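Local coordinates for metallo-beta-lactamase domain-containing protein (Thermotoga maritima, PDB 3H3E), which is an uncharacterised zinc-binding member of the metallo-beta-lactamase superfamily, probably a metal-dependent enzyme whose substrate is not known, at residues A[26-34]-A[45-56]; A[199-210]-A[227-238]. The protein carries 2 engineered substitutions. All coordinates share one frame; numbering follows the deposited sequence.

The two contacts follow one another along the chain, and contact 1 closes before contact 2 opens. Their centres lie about 20 Å apart, one in each half of the metallo-beta-lactamase fold. Contact 1 packs the loop before strand 34-37 against helix 49-56, beside one mixed sheet. Contact 2 pairs strands 200-204 and 231-235 within the other mixed sheet. They meet where both reach toward the zinc site of His69, His71 and His182. There Gly32 and His31 pack on His236, and Phe33 packs on Gly205 and Cys235. A loop of one half and the strand ends of the other, with the turn that follows, therefore come together near the metal.

Contact 1: residues A[26-34]-A[45-56]; sequences GFESEHGFS and GKSDVFLKNARK
Glu30 OE2 is gripped by two successive backbone N-H groups at the turn into helix 49-56. Ser47 N donates to it at 2.8 Å, on the syn side and nearly straight at 168°. Lys46 N also reaches Glu30 OE2 at 2.8 Å, but from well above the carboxylate plane. The other oxygen, Glu30 OE1, takes the hydroxyl of Ser47 on its syn lone pair, with OG at 2.6 Å. These bonds should hold the carboxylate against rotation. Glu30 has CG between its backbone N and carbonyl carbon (chi1 63°), and its extended chain then runs past Val49, whose CG2 touches the carboxylate.

Further along, Asn53 binds both the N-H and the C=O of Glu28. Its OD1 accepts from Glu28 N at 2.9 Å in the carbonyl plane, on a lone pair. Its ND2 donates to Glu28 O at 3.1 Å, almost straight at 171°, and also bonds Leu18 O of strand 13-19. The amide thus ties the helix to both the loop and strand 13-19. Asn53 OD1 also lies at the edge of the Phe27 ring, while Lys56 CG packs on Phe27 CE1 at 3.6 Å. Lys52 lays its CE against Glu28 OE1, but its NZ makes a salt bridge, with weak bonds, to Asp48, just before the helix. At the other end, Gly45 N donates to Phe33 O at 3.0 Å.

Apart from that last bond, side chains meet the backbone groups: one carboxylate and one amide. This probably helps to hold an irregular loop in place without regular pairing.

Contact 2: residues A[199-210]-A[227-238]; sequences RIKMVVGGFHLL and LGVETVVPCHCT
Val203 and Thr231 join the two parallel strands of a beta-alpha-beta unit, strand 200-204, helix 214-226 and strand 231-235. Val203 N donates to Thr231 O at 3.0 Å, and Val203 O accepts from Val233 N at 2.9 Å. Gly205 N then bonds Val233 O, and Gly205 O accepts from Cys235 N. At the start of the pairing, Lys201 O takes two donors, Glu230 N and Thr231 N.

Side chains pack on both faces of this pair. Met202, a selenomethionine, runs alongside Thr231 in the same direction; its chain bends at the last torsion (chi3 -66°), and CE rests on Thr231 CG2. Val204 and Val233 meet on the same face through their CB atoms. On the other face, the side chains of Val203 and Val229 cross at about a right angle, with CG2 of Val203 against CG1 of Val229. Val232 CG1 meets the edge of the Phe207 ring, in its plane, 3.7 Å from CE2. Phe224 of helix 214-226 covers Val203, Val229 and Val232.

Beyond the strands, a type II' turn from Cys235 to Thr238 faces the loop at 206-210. Cys235 is bonded to Cys257 and Cys237 to Cys180, so two disulfides tie the turn to other parts of the chain, although Cys237 is poorly ordered. Cys237 lies at the edge of the His208 ring, which also meets the ring of the zinc ligand His182. Thr238 links turn and loop: its OG1 donates to Cys235 O at 2.8 Å and accepts from Phe207 N at 3.0 Å.

Contact 1: residues A[26-34]-A[45-56]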
loop_
_atom_site.group_PDB
_atom_site.type_symbol
_atom_site.label_atom_id
_atom_site.label_comp_id
_atom_site.label_asym_id
_atom_site.label_seq_id
_atom_site.Cartn_x
_atom_site.Cartn_y
_atom_site.Cartn_z
ATOM N N GLY A 26 17.196 9.873 12.548
ATOM C CA GLY A 26 17.450 8.610 13.213
ATOM C C GLY A 26 17.019 7.432 12.366
ATOM O O GLY A 26 17.606 6.352 12.437
ATOM N N PHE A 27 15.988 7.653 11.554
ATOM C CA PHE A 27 15.400 6.602 10.740
ATOM C C PHE A 27 15.910 6.660 9.314
ATOM O O PHE A 27 16.124 7.736 8.763
ATOM C CB PHE A 27 13.871 6.691 10.778
ATOM C CG PHE A 27 13.290 6.414 12.136
ATOM C CD1 PHE A 27 12.973 5.124 12.517
ATOM C CD2 PHE A 27 13.082 7.439 13.035
ATOM C CE1 PHE A 27 12.452 4.866 13.765
ATOM C CE2 PHE A 27 12.558 7.188 14.284
ATOM C CZ PHE A 27 12.246 5.902 14.651
ATOM N N GLU A 28 16.116 5.490 8.725
ATOM C CA GLU A 28 16.615 5.413 7.366
ATOM C C GLU A 28 15.465 5.461 6.385
ATOM O O GLU A 28 14.319 5.185 6.737
ATOM C CB GLU A 28 17.433 4.146 7.167
ATOM C CG GLU A 28 18.677 4.097 8.029
ATOM C CD GLU A 28 19.574 2.931 7.678
ATOM O OE1 GLU A 28 19.231 2.183 6.731
ATOM O OE2 GLU A 28 20.622 2.766 8.346
ATOM N N SER A 29 15.770 5.833 5.152
ATOM C CA SER A 29 14.743 5.959 4.136
ATOM C C SER A 29 15.232 5.406 2.809
ATOM O O SER A 29 16.410 5.500 2.474
ATOM C CB SER A 29 14.334 7.423 3.966
ATOM O OG SER A 29 15.375 8.178 3.376
ATOM N N GLU A 30 14.319 4.815 2.056
ATOM C CA GLU A 30 14.604 4.461 0.687
ATOM C C GLU A 30 13.345 4.634 -0.135
ATOM O O GLU A 30 12.275 4.918 0.397
ATOM C CB GLU A 30 15.133 3.031 0.588
ATOM C CG GLU A 30 14.169 1.960 1.035
ATOM C CD GLU A 30 14.814 0.588 1.081
ATOM O OE1 GLU A 30 16.043 0.516 0.903
ATOM O OE2 GLU A 30 14.102 -0.418 1.302
ATOM N N HIS A 31 13.483 4.487 -1.443
ATOM C CA HIS A 31 12.326 4.386 -2.302
ATOM C C HIS A 31 11.670 3.027 -2.090
ATOM O O HIS A 31 12.090 2.023 -2.672
ATOM C CB HIS A 31 12.744 4.533 -3.754
ATOM C CG HIS A 31 11.600 4.538 -4.714
ATOM N ND1 HIS A 31 10.554 5.430 -4.619
ATOM C CD2 HIS A 31 11.351 3.776 -5.802
ATOM C CE1 HIS A 31 9.705 5.210 -5.604
ATOM N NE2 HIS A 31 10.164 4.212 -6.336
ATOM N N GLY A 32 10.650 3.006 -1.238
ATOM C CA GLY A 32 9.831 1.835 -1.028
ATOM C C GLY A 32 8.906 2.128 0.124
ATOM O O GLY A 32 9.067 3.139 0.804
ATOM N N PHE A 33 7.941 1.247 0.355
ATOM C CA PHE A 33 6.965 1.471 1.403
ATOM C C PHE A 33 6.855 0.241 2.318
ATOM O O PHE A 33 6.895 -0.892 1.852
ATOM C CB PHE A 33 5.608 1.848 0.773
ATOM C CG PHE A 33 4.559 2.255 1.773
ATOM C CD1 PHE A 33 4.765 3.347 2.614
ATOM C CD2 PHE A 33 3.376 1.541 1.882
ATOM C CE1 PHE A 33 3.802 3.715 3.554
ATOM C CE2 PHE A 33 2.417 1.891 2.814
ATOM C CZ PHE A 33 2.625 2.983 3.649
ATOM N N SER A 34 6.752 0.468 3.622
ATOM C CA SER A 34 6.446 -0.601 4.570
ATOM C C SER A 34 5.873 0.035 5.816
ATOM O O SER A 34 6.429 0.993 6.343
ATOM C CB SER A 34 7.684 -1.440 4.922
ATOM O OG SER A 34 7.450 -2.263 6.061
ATOM N N GLY A 45 9.306 -2.674 1.798
ATOM C CA GLY A 45 10.335 -1.872 1.158
ATOM C C GLY A 45 11.150 -2.542 0.062
ATOM O O GLY A 45 10.759 -3.573 -0.478
ATOM N N LYS A 46 12.296 -1.942 -0.262
ATOM C CA LYS A 46 13.225 -2.446 -1.276
ATOM C C LYS A 46 14.255 -3.379 -0.652
ATOM O O LYS A 46 14.560 -4.444 -1.197
ATOM C CB LYS A 46 13.952 -1.266 -1.933
ATOM C CG LYS A 46 15.011 -1.627 -2.969
ATOM C CD LYS A 46 15.706 -0.380 -3.532
ATOM C CE LYS A 46 16.868 0.045 -2.665
ATOM N NZ LYS A 46 17.423 1.365 -3.049
ATOM N N SER A 47 14.796 -2.965 0.493
ATOM C CA SER A 47 15.823 -3.739 1.189
ATOM C C SER A 47 15.486 -3.907 2.660
ATOM O O SER A 47 14.330 -4.099 3.009
ATOM C CB SER A 47 17.173 -3.065 1.052
ATOM O OG SER A 47 17.091 -1.759 1.560
ATOM N N ASP A 48 16.489 -3.813 3.524
ATOM C CA ASP A 48 16.289 -4.109 4.944
ATOM C C ASP A 48 16.053 -2.863 5.774
ATOM O O ASP A 48 16.064 -2.921 7.002
ATOM C CB ASP A 48 17.470 -4.899 5.516
ATOM C CG ASP A 48 18.788 -4.158 5.389
ATOM O OD1 ASP A 48 18.808 -3.041 4.824
ATOM O OD2 ASP A 48 19.811 -4.690 5.862
ATOM N N VAL A 49 15.834 -1.738 5.105
ATOM C CA VAL A 49 15.503 -0.503 5.803
ATOM C C VAL A 49 14.356 -0.666 6.803
ATOM O O VAL A 49 14.433 -0.176 7.920
ATOM C CB VAL A 49 15.202 0.643 4.826
ATOM C CG1 VAL A 49 14.495 1.786 5.536
ATOM C CG2 VAL A 49 16.485 1.119 4.195
ATOM N N PHE A 50 13.297 -1.358 6.414
ATOM C CA PHE A 50 12.198 -1.583 7.340
ATOM C C PHE A 50 12.645 -2.280 8.634
ATOM O O PHE A 50 12.172 -1.934 9.711
ATOM C CB PHE A 50 11.040 -2.328 6.660
ATOM C CG PHE A 50 11.289 -3.801 6.439
ATOM C CD1 PHE A 50 12.301 -4.234 5.602
ATOM C CD2 PHE A 50 10.480 -4.752 7.046
ATOM C CE1 PHE A 50 12.525 -5.595 5.396
ATOM C CE2 PHE A 50 10.692 -6.102 6.831
ATOM C CZ PHE A 50 11.727 -6.524 6.003
ATOM N N LEU A 51 13.564 -3.241 8.529
ATOM C CA LEU A 51 14.046 -3.988 9.696
ATOM C C LEU A 51 14.889 -3.131 10.605
ATOM O O LEU A 51 14.833 -3.250 11.830
ATOM C CB LEU A 51 14.916 -5.156 9.264
ATOM C CG LEU A 51 14.220 -6.450 8.879
ATOM C CD1 LEU A 51 15.239 -7.436 8.295
ATOM C CD2 LEU A 51 13.536 -7.020 10.093
ATOM N N LYS A 52 15.716 -2.297 9.990
ATOM C CA LYS A 52 16.636 -1.470 10.737
ATOM C C LYS A 52 15.849 -0.422 11.503
ATOM O O LYS A 52 16.135 -0.150 12.670
ATOM C CB LYS A 52 17.654 -0.842 9.803
ATOM C CG LYS A 52 18.548 -1.861 9.133
ATOM C CD LYS A 52 19.887 -1.246 8.750
ATOM C CE LYS A 52 20.019 -0.979 7.254
ATOM N NZ LYS A 52 20.969 -1.939 6.610
ATOM N N ASN A 53 14.830 0.138 10.857
ATOM C CA ASN A 53 13.917 1.058 11.534
ATOM C C ASN A 53 13.150 0.374 12.649
ATOM O O ASN A 53 12.990 0.934 13.728
ATOM C CB ASN A 53 12.962 1.731 10.544
ATOM C CG ASN A 53 13.673 2.734 9.651
ATOM O OD1 ASN A 53 14.726 3.269 10.015
ATOM N ND2 ASN A 53 13.113 2.984 8.474
ATOM N N ALA A 54 12.693 -0.845 12.395
ATOM C CA ALA A 54 12.016 -1.637 13.415
ATOM C C ALA A 54 12.914 -1.895 14.626
ATOM O O ALA A 54 12.478 -1.743 15.770
ATOM C CB ALA A 54 11.505 -2.933 12.830
ATOM N N ARG A 55 14.168 -2.276 14.385
ATOM C CA ARG A 55 15.120 -2.456 15.480
ATOM C C ARG A 55 15.342 -1.153 16.227
ATOM O O ARG A 55 15.452 -1.147 17.446
ATOM C CB ARG A 55 16.445 -3.014 14.979
ATOM C CG ARG A 55 16.401 -4.515 14.699
ATOM C CD ARG A 55 17.807 -5.127 14.603
ATOM N NE ARG A 55 18.432 -4.852 13.311
ATOM C CZ ARG A 55 18.252 -5.588 12.217
ATOM N NH1 ARG A 55 17.470 -6.660 12.250
ATOM N NH2 ARG A 55 18.853 -5.249 11.086
ATOM N N LYS A 56 15.391 -0.046 15.497
ATOM C CA LYS A 56 15.513 1.268 16.118
ATOM C C LYS A 56 14.367 1.500 17.106
ATOM O O LYS A 56 14.549 2.150 18.132
ATOM C CB LYS A 56 15.575 2.371 15.047
ATOM C CG LYS A 56 15.422 3.803 15.564
ATOM C CD LYS A 56 16.698 4.295 16.231
ATOM C CE LYS A 56 16.434 5.416 17.233
ATOM N NZ LYS A 56 17.522 5.479 18.263
HETATM O O HOH W 1 12.679 -1.732 3.661
HETATM O O HOH W 2 15.840 3.860 -2.750
#

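Contact 2: residues A[199-210]-A[227-238]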
loop_
_atom_site.group_PDB
_atom_site.type_symbol
_atom_site.label_atom_id
_atom_site.label_comp_id
_atom_site.label_asym_id
_atom_site.label_seq_id
_atom_site.Cartn_x
_atom_site.Cartn_y
_atom_site.Cartn_z
ATOM N N ARG A 199 -17.987 4.054 7.783
ATOM C CA ARG A 199 -17.404 5.252 7.207
ATOM C C ARG A 199 -15.888 5.092 7.109
ATOM O O ARG A 199 -15.276 4.382 7.905
ATOM C CB ARG A 199 -17.764 6.477 8.051
ATOM C CG ARG A 199 -17.089 7.751 7.570
ATOM C CD ARG A 199 -17.369 8.922 8.484
ATOM N NE ARG A 199 -18.555 9.655 8.063
ATOM C CZ ARG A 199 -18.534 10.893 7.577
ATOM N NH1 ARG A 199 -17.384 11.548 7.462
ATOM N NH2 ARG A 199 -19.666 11.482 7.218
ATOM N N ILE A 200 -15.280 5.750 6.128
ATOM C CA ILE A 200 -13.832 5.730 6.004
ATOM C C ILE A 200 -13.226 6.860 6.849
ATOM O O ILE A 200 -13.461 8.037 6.592
ATOM C CB ILE A 200 -13.399 5.835 4.528
ATOM C CG1 ILE A 200 -13.904 4.628 3.744
ATOM C CG2 ILE A 200 -11.892 5.908 4.409
ATOM C CD1 ILE A 200 -13.700 4.735 2.251
ATOM N N LYS A 201 -12.466 6.488 7.872
ATOM C CA LYS A 201 -11.906 7.448 8.812
ATOM C C LYS A 201 -10.574 8.003 8.316
ATOM O O LYS A 201 -10.419 9.217 8.194
ATOM C CB LYS A 201 -11.721 6.797 10.192
ATOM C CG LYS A 201 -10.924 7.628 11.199
ATOM C CD LYS A 201 -10.754 6.875 12.525
ATOM C CE LYS A 201 -10.124 7.726 13.631
ATOM N NZ LYS A 201 -8.660 7.936 13.428
HETATM N N MSE A 202 -9.626 7.106 8.029
HETATM C CA MSE A 202 -8.252 7.478 7.691
HETATM C C MSE A 202 -7.709 6.653 6.521
HETATM O O MSE A 202 -7.963 5.454 6.418
HETATM C CB MSE A 202 -7.353 7.281 8.915
HETATM C CG MSE A 202 -5.892 7.640 8.715
HETATM SE SE MSE A 202 -4.863 7.402 10.183
HETATM C CE MSE A 202 -5.521 8.615 11.301
ATOM N N VAL A 203 -6.949 7.297 5.643
ATOM C CA VAL A 203 -6.294 6.586 4.548
ATOM C C VAL A 203 -4.800 6.855 4.549
ATOM O O VAL A 203 -4.389 7.998 4.491
ATOM C CB VAL A 203 -6.843 7.018 3.193
ATOM C CG1 VAL A 203 -6.256 6.165 2.095
ATOM C CG2 VAL A 203 -8.352 6.932 3.192
ATOM N N VAL A 204 -3.986 5.807 4.617
ATOM C CA VAL A 204 -2.551 5.995 4.583
ATOM C C VAL A 204 -1.855 5.140 3.533
ATOM O O VAL A 204 -2.216 3.995 3.326
ATOM C CB VAL A 204 -1.933 5.799 5.980
ATOM C CG1 VAL A 204 -2.918 5.104 6.897
ATOM C CG2 VAL A 204 -0.611 5.039 5.882
ATOM N N GLY A 205 -0.872 5.711 2.844
ATOM C CA GLY A 205 -0.101 4.952 1.874
ATOM C C GLY A 205 0.172 5.747 0.622
ATOM O O GLY A 205 -0.116 6.935 0.579
ATOM N N GLY A 206 0.719 5.093 -0.400
ATOM C CA GLY A 206 1.069 5.776 -1.635
ATOM C C GLY A 206 -0.055 5.787 -2.649
ATOM O O GLY A 206 -0.746 4.786 -2.819
ATOM N N PHE A 207 -0.235 6.919 -3.329
ATOM C CA PHE A 207 -1.349 7.083 -4.272
ATOM C C PHE A 207 -0.913 7.198 -5.734
ATOM O O PHE A 207 -1.748 7.239 -6.631
ATOM C CB PHE A 207 -2.238 8.297 -3.914
ATOM C CG PHE A 207 -2.718 8.319 -2.477
ATOM C CD1 PHE A 207 -2.823 7.151 -1.735
ATOM C CD2 PHE A 207 -3.074 9.508 -1.879
ATOM C CE1 PHE A 207 -3.251 7.187 -0.420
ATOM C CE2 PHE A 207 -3.511 9.538 -0.575
ATOM C CZ PHE A 207 -3.600 8.380 0.153
ATOM N N HIS A 208 0.391 7.274 -5.964
ATOM C CA HIS A 208 0.949 7.292 -7.312
ATOM C C HIS A 208 0.404 8.409 -8.180
ATOM O O HIS A 208 -0.170 8.165 -9.243
ATOM C CB HIS A 208 0.761 5.947 -8.020
ATOM C CG HIS A 208 1.791 5.687 -9.077
ATOM N ND1 HIS A 208 3.089 5.323 -8.778
ATOM C CD2 HIS A 208 1.721 5.757 -10.428
ATOM C CE1 HIS A 208 3.772 5.173 -9.900
ATOM N NE2 HIS A 208 2.966 5.436 -10.916
ATOM N N LEU A 209 0.628 9.641 -7.752
ATOM C CA LEU A 209 0.049 10.774 -8.446
ATOM C C LEU A 209 1.060 11.674 -9.140
ATOM O O LEU A 209 0.721 12.777 -9.565
ATOM C CB LEU A 209 -0.812 11.558 -7.472
ATOM C CG LEU A 209 -1.990 10.686 -7.028
ATOM C CD1 LEU A 209 -2.783 11.357 -5.924
ATOM C CD2 LEU A 209 -2.875 10.348 -8.228
ATOM N N LEU A 210 2.292 11.192 -9.272
ATOM C CA LEU A 210 3.366 11.949 -9.915
ATOM C C LEU A 210 3.160 12.160 -11.414
ATOM O O LEU A 210 3.602 13.165 -11.975
ATOM C CB LEU A 210 4.707 11.262 -9.672
ATOM C CG LEU A 210 5.378 11.651 -8.358
ATOM C CD1 LEU A 210 6.723 10.962 -8.207
ATOM C CD2 LEU A 210 5.539 13.160 -8.283
ATOM N N LEU A 227 -16.629 11.105 0.130
ATOM C CA LEU A 227 -16.785 9.892 0.937
ATOM C C LEU A 227 -16.618 10.174 2.419
ATOM O O LEU A 227 -16.713 9.270 3.237
ATOM C CB LEU A 227 -15.826 8.788 0.489
ATOM C CG LEU A 227 -15.978 8.199 -0.933
ATOM C CD1 LEU A 227 -14.848 7.238 -1.237
ATOM C CD2 LEU A 227 -17.306 7.488 -1.147
ATOM N N GLY A 228 -16.375 11.436 2.759
ATOM C CA GLY A 228 -16.242 11.847 4.145
ATOM C C GLY A 228 -14.994 11.344 4.855
ATOM O O GLY A 228 -15.006 11.133 6.068
ATOM N N VAL A 229 -13.911 11.141 4.111
ATOM C CA VAL A 229 -12.660 10.739 4.736
ATOM C C VAL A 229 -12.149 11.877 5.620
ATOM O O VAL A 229 -12.150 13.039 5.212
ATOM C CB VAL A 229 -11.598 10.348 3.695
ATOM C CG1 VAL A 229 -10.330 9.915 4.384
ATOM C CG2 VAL A 229 -12.118 9.239 2.820
ATOM N N GLU A 230 -11.717 11.539 6.830
ATOM C CA GLU A 230 -11.355 12.549 7.815
ATOM C C GLU A 230 -9.867 12.901 7.799
ATOM O O GLU A 230 -9.517 14.078 7.835
ATOM C CB GLU A 230 -11.812 12.122 9.217
ATOM C CG GLU A 230 -11.583 13.168 10.298
ATOM C CD GLU A 230 -12.132 14.538 9.912
ATOM O OE1 GLU A 230 -13.291 14.603 9.440
ATOM O OE2 GLU A 230 -11.407 15.546 10.083
ATOM N N THR A 231 -8.999 11.890 7.734
ATOM C CA THR A 231 -7.549 12.101 7.790
ATOM C C THR A 231 -6.863 11.353 6.668
ATOM O O THR A 231 -7.207 10.208 6.396
ATOM C CB THR A 231 -6.950 11.552 9.090
ATOM O OG1 THR A 231 -7.707 12.014 10.209
ATOM C CG2 THR A 231 -5.494 11.980 9.254
ATOM N N VAL A 232 -5.882 11.995 6.035
ATOM C CA VAL A 232 -5.084 11.357 4.987
ATOM C C VAL A 232 -3.583 11.495 5.247
ATOM O O VAL A 232 -3.095 12.561 5.602
ATOM C CB VAL A 232 -5.438 11.880 3.569
ATOM C CG1 VAL A 232 -4.633 11.148 2.509
ATOM C CG2 VAL A 232 -6.913 11.680 3.298
ATOM N N VAL A 233 -2.869 10.388 5.073
ATOM C CA VAL A 233 -1.435 10.306 5.288
ATOM C C VAL A 233 -0.802 9.732 4.021
ATOM O O VAL A 233 -0.685 8.509 3.866
ATOM C CB VAL A 233 -1.132 9.369 6.477
ATOM C CG1 VAL A 233 0.349 9.401 6.842
ATOM C CG2 VAL A 233 -1.991 9.741 7.665
ATOM N N PRO A 234 -0.407 10.613 3.094
ATOM C CA PRO A 234 0.100 10.204 1.777
ATOM C C PRO A 234 1.599 9.930 1.787
ATOM O O PRO A 234 2.377 10.808 2.160
ATOM C CB PRO A 234 -0.203 11.425 0.894
ATOM C CG PRO A 234 -0.902 12.435 1.791
ATOM C CD PRO A 234 -0.553 12.071 3.189
ATOM N N CYS A 235 1.996 8.736 1.363
ATOM C CA CYS A 235 3.397 8.333 1.418
ATOM C C CYS A 235 3.954 7.974 0.050
ATOM O O CYS A 235 3.213 7.951 -0.922
ATOM C CB CYS A 235 3.533 7.109 2.312
ATOM S SG CYS A 235 2.696 7.221 3.869
ATOM N N HIS A 236 5.258 7.694 -0.012
ATOM C CA HIS A 236 5.834 6.916 -1.114
ATOM C C HIS A 236 5.590 7.566 -2.478
ATOM O O HIS A 236 5.986 8.716 -2.704
ATOM C CB HIS A 236 5.265 5.484 -1.059
ATOM C CG HIS A 236 5.958 4.504 -1.957
ATOM N ND1 HIS A 236 7.322 4.500 -2.149
ATOM C CD2 HIS A 236 5.470 3.475 -2.697
ATOM C CE1 HIS A 236 7.640 3.523 -2.986
ATOM N NE2 HIS A 236 6.536 2.887 -3.337
ATOM N N CYS A 237 4.920 6.849 -3.378
ATOM C CA CYS A 237 4.690 7.355 -4.739
ATOM C C CYS A 237 3.965 8.714 -4.858
ATOM O O CYS A 237 4.164 9.438 -5.831
ATOM C CB CYS A 237 4.060 6.299 -5.695
ATOM S SG CYS A 237 3.263 4.757 -5.062
ATOM N N THR A 238 3.168 9.070 -3.860
ATOM C CA THR A 238 2.180 10.140 -4.000
ATOM C C THR A 238 2.625 11.405 -4.753
ATOM O O THR A 238 2.059 11.736 -5.785
ATOM C CB THR A 238 1.541 10.492 -2.653
ATOM O OG1 THR A 238 1.055 9.293 -2.032
ATOM C CG2 THR A 238 0.384 11.447 -2.862
HETATM O O HOH W 3 -17.017 6.590 3.728
#